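PDB 5M2P: Ycf54-like protein from Synechocystis sp. PCC 6803, which is probably a component of the magnesium-protoporphyrin IX monomethyl ester cyclase, needed to form protochlorophyllide on the way to chlorophyll. Local coordinates for residues A[4-17]-A[86-98]. Residues are numbered along the deposited sequence; the frame is centred on the assembly and turned at random.
Sequences MATYYYALASQKFL and LEYVLTGEFEAPS
The carbonyl oxygen of A96 is gripped twice: A5 N donates to A96 O at 2.9 Å in a nearly straight bond, and a water that also bonds Y7 OH donates to it. From this pair to L11–L90, strands 5-13 and 90-96 run antiparallel, joined by eight backbone hydrogen bonds. Y7 CB sits over the F94 ring face, 3.9 Å from its centroid; the two ring planes are 14° apart but slid so that they barely overlap. Y9 takes the cramped rotamer, CG between its backbone N and carbonyl carbon (chi1 70°), which folds its ring over the opposite strand. G92, having no side chain, lets that ring lie on its backbone, with G92 N 3.5 Å above the ring plane, over its centre. The Y9 hydroxyl reaches T91 O through a water. An alanine in place of Y9 would probably strip the ring from G92, lose this water link and deprive F94 and F51 of an aromatic neighbour. On the other face of the sheet, T6 OG1 donates to E95 OE2, a bond whose very short length is doubtful. Past L11–L90, the Y88 ring edge meets the F16 ring face (planes at 73°); S13 OG, at the N-cap of the helix beginning at Q14, accepts from F16 N. The ladder thus joins outermost strand 90-96 to strand 5-13, which also pairs with strand 68-73, with Y7, Y9 and F94 on one face and the T6–E95 bond among the groups on the other.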
loop_
_atom_site.group_PDB
_atom_site.type_symbol
_atom_site.label_atom_id
_atom_site.label_comp_id
_atom_site.label_asym_id
_atom_site.label_seq_id
_atom_site.Cartn_x
_atom_site.Cartn_y
_atom_site.Cartn_z
ATOM N N MET A 4 8.817 7.222 14.452
ATOM C CA MET A 4 8.947 6.645 13.076
ATOM C C MET A 4 8.662 5.142 13.063
ATOM O O MET A 4 9.046 4.416 13.977
ATOM C CB MET A 4 10.340 6.910 12.483
ATOM C CG MET A 4 10.609 8.375 12.173
ATOM S SD MET A 4 12.194 8.672 11.362
ATOM C CE MET A 4 11.840 8.173 9.678
ATOM N N ALA A 5 7.973 4.697 12.020
ATOM C CA ALA A 5 7.637 3.293 11.816
ATOM C C ALA A 5 8.072 2.854 10.417
ATOM O O ALA A 5 8.243 3.681 9.510
ATOM C CB ALA A 5 6.137 3.121 11.962
ATOM N N THR A 6 8.238 1.553 10.234
ATOM C CA THR A 6 8.457 0.937 8.925
ATOM C C THR A 6 7.113 0.594 8.314
ATOM O O THR A 6 6.291 -0.128 8.889
ATOM C CB THR A 6 9.323 -0.342 8.964
ATOM O OG1 THR A 6 10.565 -0.067 9.623
ATOM C CG2 THR A 6 9.645 -0.844 7.585
ATOM N N TYR A 7 6.924 1.113 7.106
ATOM C CA TYR A 7 5.779 0.812 6.281
ATOM C C TYR A 7 6.182 -0.070 5.129
ATOM O O TYR A 7 7.234 0.125 4.509
ATOM C CB TYR A 7 5.148 2.102 5.714
ATOM C CG TYR A 7 4.562 2.965 6.804
ATOM C CD1 TYR A 7 5.363 3.781 7.600
ATOM C CD2 TYR A 7 3.202 2.938 7.073
ATOM C CE1 TYR A 7 4.822 4.516 8.648
ATOM C CE2 TYR A 7 2.658 3.676 8.112
ATOM C CZ TYR A 7 3.478 4.458 8.896
ATOM O OH TYR A 7 2.930 5.190 9.935
ATOM N N TYR A 8 5.340 -1.060 4.832
ATOM C CA TYR A 8 5.553 -1.984 3.746
ATOM C C TYR A 8 4.474 -1.709 2.720
ATOM O O TYR A 8 3.347 -1.388 3.097
ATOM C CB TYR A 8 5.452 -3.445 4.262
ATOM C CG TYR A 8 6.391 -3.702 5.386
ATOM C CD1 TYR A 8 7.715 -4.019 5.143
ATOM C CD2 TYR A 8 5.985 -3.556 6.698
ATOM C CE1 TYR A 8 8.602 -4.185 6.184
ATOM C CE2 TYR A 8 6.863 -3.715 7.752
ATOM C CZ TYR A 8 8.180 -4.017 7.492
ATOM O OH TYR A 8 9.073 -4.181 8.528
ATOM N N TYR A 9 4.790 -1.868 1.435
ATOM C CA TYR A 9 3.823 -1.576 0.401
ATOM C C TYR A 9 3.849 -2.602 -0.712
ATOM O O TYR A 9 4.882 -3.213 -1.011
ATOM C CB TYR A 9 3.997 -0.154 -0.189
ATOM C CG TYR A 9 5.242 0.028 -1.022
ATOM C CD1 TYR A 9 5.266 -0.345 -2.367
ATOM C CD2 TYR A 9 6.430 0.491 -0.463
ATOM C CE1 TYR A 9 6.417 -0.240 -3.117
ATOM C CE2 TYR A 9 7.587 0.634 -1.218
ATOM C CZ TYR A 9 7.583 0.248 -2.548
ATOM O OH TYR A 9 8.732 0.338 -3.285
ATOM N N ALA A 10 2.680 -2.700 -1.341
ATOM C CA ALA A 10 2.497 -3.375 -2.621
ATOM C C ALA A 10 1.838 -2.352 -3.554
ATOM O O ALA A 10 0.746 -1.892 -3.266
ATOM C CB ALA A 10 1.610 -4.609 -2.450
ATOM N N LEU A 11 2.517 -2.016 -4.642
ATOM C CA LEU A 11 2.053 -1.015 -5.595
ATOM C C LEU A 11 1.545 -1.685 -6.855
ATOM O O LEU A 11 2.236 -2.505 -7.436
ATOM C CB LEU A 11 3.216 -0.108 -5.946
ATOM C CG LEU A 11 2.854 1.097 -6.813
ATOM C CD1 LEU A 11 2.196 2.177 -5.998
ATOM C CD2 LEU A 11 4.109 1.642 -7.443
ATOM N N ALA A 12 0.337 -1.329 -7.252
ATOM C CA ALA A 12 -0.322 -1.854 -8.420
ATOM C C ALA A 12 -0.707 -0.690 -9.345
ATOM O O ALA A 12 -0.752 0.463 -8.927
ATOM C CB ALA A 12 -1.616 -2.542 -8.001
ATOM N N SER A 13 -1.071 -1.022 -10.580
ATOM C CA SER A 13 -1.773 -0.066 -11.423
ATOM C C SER A 13 -3.222 0.016 -10.946
ATOM O O SER A 13 -3.783 -0.928 -10.418
ATOM C CB SER A 13 -1.719 -0.477 -12.895
ATOM O OG SER A 13 -2.510 -1.641 -13.115
ATOM N N GLN A 14 -3.855 1.173 -11.163
ATOM C CA GLN A 14 -5.283 1.297 -10.899
ATOM C C GLN A 14 -6.092 0.318 -11.753
ATOM O O GLN A 14 -7.018 -0.292 -11.274
ATOM C CB GLN A 14 -5.715 2.754 -11.080
ATOM C CG GLN A 14 -5.072 3.622 -9.981
ATOM C CD GLN A 14 -5.378 5.089 -10.135
ATOM O OE1 GLN A 14 -6.396 5.462 -10.735
ATOM N NE2 GLN A 14 -4.501 5.915 -9.607
ATOM N N LYS A 15 -5.687 0.171 -13.018
ATOM C CA LYS A 15 -6.309 -0.762 -13.941
ATOM C C LYS A 15 -6.321 -2.211 -13.408
ATOM O O LYS A 15 -7.336 -2.906 -13.398
ATOM C CB LYS A 15 -5.548 -0.671 -15.276
ATOM C CG LYS A 15 -6.047 -1.527 -16.424
ATOM C CD LYS A 15 -5.138 -1.368 -17.648
ATOM C CE LYS A 15 -5.672 -2.117 -18.872
ATOM N NZ LYS A 15 -5.076 -1.626 -20.144
ATOM N N PHE A 16 -5.168 -2.656 -12.915
ATOM C CA PHE A 16 -5.042 -4.005 -12.390
ATOM C C PHE A 16 -5.879 -4.215 -11.165
ATOM O O PHE A 16 -6.607 -5.216 -11.038
ATOM C CB PHE A 16 -3.571 -4.322 -12.105
ATOM C CG PHE A 16 -3.361 -5.613 -11.349
ATOM C CD1 PHE A 16 -3.422 -6.809 -11.991
ATOM C CD2 PHE A 16 -3.103 -5.619 -10.006
ATOM C CE1 PHE A 16 -3.229 -7.984 -11.315
ATOM C CE2 PHE A 16 -2.888 -6.804 -9.325
ATOM C CZ PHE A 16 -3.003 -7.976 -9.980
ATOM N N LEU A 17 -5.773 -3.288 -10.212
ATOM C CA LEU A 17 -6.482 -3.505 -8.979
ATOM C C LEU A 17 -8.024 -3.526 -9.198
ATOM O O LEU A 17 -8.759 -4.208 -8.495
ATOM C CB LEU A 17 -6.037 -2.476 -7.963
ATOM C CG LEU A 17 -6.199 -2.919 -6.544
ATOM C CD1 LEU A 17 -5.362 -4.146 -6.262
ATOM C CD2 LEU A 17 -5.816 -1.767 -5.658
ATOM N N LEU A 86 -1.854 -11.206 -5.084
ATOM C CA LEU A 86 -1.988 -10.399 -6.308
ATOM C C LEU A 86 -0.947 -10.666 -7.365
ATOM O O LEU A 86 -1.258 -10.574 -8.573
ATOM C CB LEU A 86 -1.951 -8.911 -5.992
ATOM C CG LEU A 86 -3.120 -8.422 -5.169
ATOM C CD1 LEU A 86 -2.955 -6.939 -4.911
ATOM C CD2 LEU A 86 -4.453 -8.694 -5.851
ATOM N N GLU A 87 0.271 -10.961 -6.916
ATOM C CA GLU A 87 1.470 -11.218 -7.736
ATOM C C GLU A 87 1.970 -10.059 -8.582
ATOM O O GLU A 87 3.166 -9.726 -8.522
ATOM C CB GLU A 87 1.356 -12.494 -8.587
ATOM C CG GLU A 87 1.636 -13.771 -7.807
ATOM C CD GLU A 87 3.084 -13.893 -7.356
ATOM O OE1 GLU A 87 3.970 -13.266 -7.964
ATOM O OE2 GLU A 87 3.360 -14.635 -6.383
ATOM N N TYR A 88 1.079 -9.434 -9.351
ATOM C CA TYR A 88 1.494 -8.354 -10.262
ATOM C C TYR A 88 1.492 -6.991 -9.528
ATOM O O TYR A 88 0.660 -6.117 -9.767
ATOM C CB TYR A 88 0.642 -8.347 -11.541
ATOM C CG TYR A 88 1.189 -7.426 -12.601
ATOM C CD1 TYR A 88 2.442 -7.634 -13.137
ATOM C CD2 TYR A 88 0.461 -6.314 -13.046
ATOM C CE1 TYR A 88 2.969 -6.806 -14.106
ATOM C CE2 TYR A 88 0.984 -5.467 -14.013
ATOM C CZ TYR A 88 2.243 -5.700 -14.536
ATOM O OH TYR A 88 2.806 -4.869 -15.486
ATOM N N VAL A 89 2.437 -6.882 -8.596
ATOM C CA VAL A 89 2.665 -5.721 -7.771
ATOM C C VAL A 89 4.171 -5.531 -7.558
ATOM O O VAL A 89 4.927 -6.505 -7.521
ATOM C CB VAL A 89 1.968 -5.832 -6.400
ATOM C CG1 VAL A 89 0.473 -5.787 -6.561
ATOM C CG2 VAL A 89 2.410 -7.075 -5.667
ATOM N N LEU A 90 4.564 -4.278 -7.355
ATOM C CA LEU A 90 5.921 -3.915 -6.936
ATOM C C LEU A 90 5.894 -3.754 -5.428
ATOM O O LEU A 90 4.973 -3.143 -4.897
ATOM C CB LEU A 90 6.338 -2.591 -7.577
ATOM C CG LEU A 90 6.514 -2.684 -9.083
ATOM C CD1 LEU A 90 6.446 -1.290 -9.702
ATOM C CD2 LEU A 90 7.811 -3.398 -9.427
ATOM N N THR A 91 6.852 -4.310 -4.708
ATOM C CA THR A 91 6.822 -4.233 -3.247
ATOM C C THR A 91 8.073 -3.563 -2.717
ATOM O O THR A 91 9.104 -3.483 -3.387
ATOM C CB THR A 91 6.694 -5.607 -2.608
ATOM O OG1 THR A 91 7.823 -6.400 -2.962
ATOM C CG2 THR A 91 5.414 -6.297 -3.062
ATOM N N GLY A 92 7.964 -3.080 -1.493
ATOM C CA GLY A 92 9.094 -2.446 -0.832
ATOM C C GLY A 92 8.709 -1.956 0.533
ATOM O O GLY A 92 7.666 -2.331 1.068
ATOM N N GLU A 93 9.561 -1.119 1.097
ATOM C CA GLU A 93 9.348 -0.599 2.442
ATOM C C GLU A 93 10.012 0.755 2.564
ATOM O O GLU A 93 10.894 1.098 1.787
ATOM C CB GLU A 93 9.910 -1.540 3.514
ATOM C CG GLU A 93 11.409 -1.621 3.545
ATOM C CD GLU A 93 11.907 -2.684 4.499
ATOM O OE1 GLU A 93 12.579 -2.311 5.487
ATOM O OE2 GLU A 93 11.616 -3.874 4.267
ATOM N N PHE A 94 9.587 1.494 3.574
ATOM C CA PHE A 94 10.154 2.806 3.863
ATOM C C PHE A 94 9.845 3.175 5.300
ATOM O O PHE A 94 8.909 2.669 5.898
ATOM C CB PHE A 94 9.621 3.887 2.909
ATOM C CG PHE A 94 8.134 4.043 2.915
ATOM C CD1 PHE A 94 7.506 4.828 3.855
ATOM C CD2 PHE A 94 7.348 3.423 1.963
ATOM C CE1 PHE A 94 6.129 4.999 3.852
ATOM C CE2 PHE A 94 5.969 3.588 1.944
ATOM C CZ PHE A 94 5.340 4.352 2.882
ATOM N N GLU A 95 10.644 4.062 5.876
ATOM C CA GLU A 95 10.393 4.595 7.194
ATOM C C GLU A 95 9.652 5.942 7.064
ATOM O O GLU A 95 9.929 6.759 6.165
ATOM C CB GLU A 95 11.708 4.802 7.954
ATOM C CG GLU A 95 12.639 3.606 7.943
ATOM C CD GLU A 95 12.135 2.472 8.778
ATOM O OE1 GLU A 95 11.846 2.714 9.975
ATOM O OE2 GLU A 95 12.057 1.333 8.242
ATOM N N ALA A 96 8.738 6.214 7.986
ATOM C CA ALA A 96 8.007 7.485 7.994
ATOM C C ALA A 96 7.460 7.738 9.382
ATOM O O ALA A 96 7.266 6.785 10.144
ATOM C CB ALA A 96 6.871 7.461 6.996
ATOM N N PRO A 97 7.178 9.007 9.721
ATOM C CA PRO A 97 7.391 10.180 8.897
ATOM C C PRO A 97 8.849 10.564 8.754
ATOM O O PRO A 97 9.635 10.389 9.670
ATOM C CB PRO A 97 6.675 11.281 9.677
ATOM C CG PRO A 97 6.831 10.871 11.091
ATOM C CD PRO A 97 6.625 9.377 11.036
ATOM N N SER A 98 9.172 11.116 7.601
ATOM C CA SER A 98 10.484 11.657 7.294
ATOM C C SER A 98 10.289 12.950 6.465
ATOM O O SER A 98 9.163 13.283 6.060
ATOM C CB SER A 98 11.277 10.629 6.490
ATOM O OG SER A 98 10.671 10.473 5.206
HETATM O O HOH W 1 4.464 6.723 11.367
HETATM O O HOH W 2 8.863 -1.384 -5.333
HETATM O O HOH W 3 -0.173 -3.745 -11.107
#